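Local coordinates for molybdopterin-guanine dinucleotide biosynthesis protein B (Bacillus subtilis subsp. spizizenii, PDB 4OYH), which binds GTP, probably hydrolyses it weakly, and may act as an adapter in the making and use of the molybdopterin guanine dinucleotide cofactor, at residues A[164-167]-A[168-172]. The protein carries 2 engineered substitutions. Residues are numbered along the deposited sequence; the frame is centred on the assembly and turned at random.
Sequences VDLV and LSQLK. Engineered in segment 164-167: Leu166 (natural residue Phe).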
ATOM      1  N   VAL A 164     -22.534 -15.946   5.569  1.00 37.54           N
ATOM      2  CA  VAL A 164     -21.289 -15.711   4.852  1.00 42.26           C
ATOM      3  C   VAL A 164     -21.446 -16.162   3.391  1.00 29.61           C
ATOM      4  O   VAL A 164     -20.834 -15.568   2.498  1.00 33.72           O
ATOM      5  CB  VAL A 164     -20.035 -16.391   5.491  1.00 53.22           C
ATOM      6  CG1 VAL A 164     -20.226 -16.693   6.977  1.00 51.72           C
ATOM      7  CG2 VAL A 164     -19.616 -17.595   4.717  1.00 47.63           C
ATOM      8  N   ASP A 165     -22.272 -17.175   3.150  1.00 31.40           N
ATOM      9  CA  ASP A 165     -22.539 -17.671   1.781  1.00 34.19           C
ATOM     10  C   ASP A 165     -23.349 -16.637   0.992  1.00 44.62           C
ATOM     11  O   ASP A 165     -23.201 -16.504  -0.222  1.00 36.32           O
ATOM     12  CB  ASP A 165     -23.300 -19.011   1.799  1.00 43.92           C
ATOM     13  CG  ASP A 165     -22.398 -20.229   2.117  1.00 69.30           C
ATOM     14  OD1 ASP A 165     -21.152 -20.117   2.057  1.00 75.40           O
ATOM     15  OD2 ASP A 165     -22.946 -21.320   2.412  1.00 84.96           O
ATOM     16  N   LEU A 166     -24.199 -15.893   1.693  1.00 38.94           N
ATOM     17  CA  LEU A 166     -24.972 -14.856   1.060  1.00 42.74           C
ATOM     18  C   LEU A 166     -24.004 -13.794   0.583  1.00 34.08           C
ATOM     19  O   LEU A 166     -24.172 -13.238  -0.483  1.00 33.27           O
ATOM     20  CB  LEU A 166     -26.033 -14.284   2.019  1.00 32.89           C
ATOM     21  CG  LEU A 166     -26.879 -13.114   1.513  1.00 28.76           C
ATOM     22  CD1 LEU A 166     -28.163 -13.032   2.263  1.00 37.00           C
ATOM     23  CD2 LEU A 166     -26.197 -11.777   1.690  1.00 31.76           C
ATOM     24  N   VAL A 167     -22.963 -13.518   1.338  1.00 34.20           N
ATOM     25  CA  VAL A 167     -22.084 -12.443   0.914  1.00 37.10           C
ATOM     26  C   VAL A 167     -21.280 -12.869  -0.305  1.00 31.61           C
ATOM     27  O   VAL A 167     -21.056 -12.083  -1.217  1.00 31.29           O
ATOM     28  CB  VAL A 167     -21.140 -12.000   2.034  1.00 29.43           C
ATOM     29  CG1 VAL A 167     -20.156 -10.960   1.511  1.00 28.06           C
ATOM     30  CG2 VAL A 167     -21.913 -11.423   3.182  1.00 30.14           C
ATOM     31  N   LEU A 168     -20.883 -14.130  -0.330  1.00 36.52           N
ATOM     32  CA  LEU A 168     -20.030 -14.627  -1.390  1.00 32.35           C
ATOM     33  C   LEU A 168     -20.772 -14.721  -2.693  1.00 35.25           C
ATOM     34  O   LEU A 168     -20.203 -14.522  -3.779  1.00 42.58           O
ATOM     35  CB  LEU A 168     -19.453 -15.985  -1.000  1.00 42.51           C
ATOM     36  CG  LEU A 168     -18.355 -15.876   0.057  1.00 36.89           C
ATOM     37  CD1 LEU A 168     -18.193 -17.155   0.842  1.00 64.52           C
ATOM     38  CD2 LEU A 168     -17.082 -15.540  -0.617  1.00 38.43           C
ATOM     39  N   SER A 169     -22.057 -14.985  -2.610  1.00 30.82           N
ATOM     40  CA  SER A 169     -22.824 -15.119  -3.831  1.00 41.98           C
ATOM     41  C   SER A 169     -22.942 -13.734  -4.441  1.00 42.89           C
ATOM     42  O   SER A 169     -22.951 -13.604  -5.672  1.00 42.19           O
ATOM     43  CB  SER A 169     -24.204 -15.768  -3.581  1.00 45.60           C
ATOM     44  OG  SER A 169     -25.188 -14.806  -3.232  1.00 62.02           O
ATOM     45  N   GLN A 170     -22.988 -12.694  -3.601  1.00 37.03           N
ATOM     46  CA  GLN A 170     -23.124 -11.337  -4.136  1.00 37.30           C
ATOM     47  C   GLN A 170     -21.785 -10.892  -4.672  1.00 39.15           C
ATOM     48  O   GLN A 170     -21.718 -10.118  -5.610  1.00 40.92           O
ATOM     49  CB  GLN A 170     -23.614 -10.335  -3.080  1.00 45.98           C
ATOM     50  CG  GLN A 170     -24.891 -10.728  -2.332  1.00 43.39           C
ATOM     51  CD  GLN A 170     -26.038 -11.011  -3.248  1.00 43.08           C
ATOM     52  OE1 GLN A 170     -26.539 -10.129  -3.936  1.00 35.12           O
ATOM     53  NE2 GLN A 170     -26.458 -12.247  -3.272  1.00 43.91           N
ATOM     54  N   LEU A 171     -20.702 -11.365  -4.067  1.00 29.85           N
ATOM     55  CA  LEU A 171     -19.389 -11.037  -4.616  1.00 32.26           C
ATOM     56  C   LEU A 171     -19.122 -11.819  -5.912  1.00 40.85           C
ATOM     57  O   LEU A 171     -18.241 -11.431  -6.662  1.00 31.25           O
ATOM     58  CB  LEU A 171     -18.305 -11.293  -3.588  1.00 29.78           C
ATOM     59  CG  LEU A 171     -18.440 -10.486  -2.272  1.00 30.55           C
ATOM     60  CD1 LEU A 171     -17.427 -10.953  -1.256  1.00 28.30           C
ATOM     61  CD2 LEU A 171     -18.295  -9.003  -2.519  1.00 27.25           C
ATOM     62  N   LYS A 172     -19.954 -12.848  -6.167  1.00 53.11           N
ATOM     63  CA  LYS A 172     -19.848 -13.872  -7.246  1.00 47.54           C
ATOM     64  C   LYS A 172     -18.689 -14.835  -6.991  1.00 47.59           C
ATOM     65  O   LYS A 172     -18.837 -15.825  -6.246  1.00 46.62           O
ATOM     66  CB  LYS A 172     -19.719 -13.241  -8.634  1.00 34.98           C
ATOM     67  CG  LYS A 172     -20.719 -12.140  -8.868  1.00 58.43           C
ATOM     68  CD  LYS A 172     -20.889 -11.862 -10.350  1.00 78.59           C
ATOM     69  CE  LYS A 172     -22.057 -12.643 -10.947  1.00 80.42           C
ATOM     70  NZ  LYS A 172     -21.978 -12.691 -12.440  1.00 84.29           N
TER
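Val167 and Leu171 meet one turn apart in a local i to i+4 contact within helix 161-171, the last helix modelled in the chain, which packs against strand 12-16 and helix 23-35. Their side chains run side by side, Val167 CG1 lying 3.9 Å from Leu171 CD1. CG1 reaches this neighbour because it stands anti to the backbone N (chi1 175°), while the other methyl, CG2, lies beside that nitrogen. Val164 and Leu168 repeat the pairing more loosely, with CG2 of the valine 4.2 Å from CD1 of the leucine. Phe26 touches both valines, and Val13 touches Val167 and Leu171. Cutting Leu171 back to an alanine would take away the methyl that lies against Val167 CG1 and is likely to open a gap against Val13.

Backbone bonds tie the same turns together, among them Leu171 N to Val167 O at 3.0 Å and Ser169 N to Asp165 O at 3.1 Å. On the more exposed side, Ser169 OG makes a weak 3.3 Å bond back to Leu166 O and weakly accepts Gln170 NE2, brought round by a bend at chi2 (-56°). The engineered Leu166, phenylalanine in the natural protein, touches Ile137, as Gln170 does. Asp165 OD1 ties the helix to helix 23-35 through a salt bridge with Lys33. Buried Val164, Val167, Leu168 and Leu171 against exposed Ser169 and Gln170 mark an amphipathic helix flanking the parallel sheet of a P-loop NTPase fold.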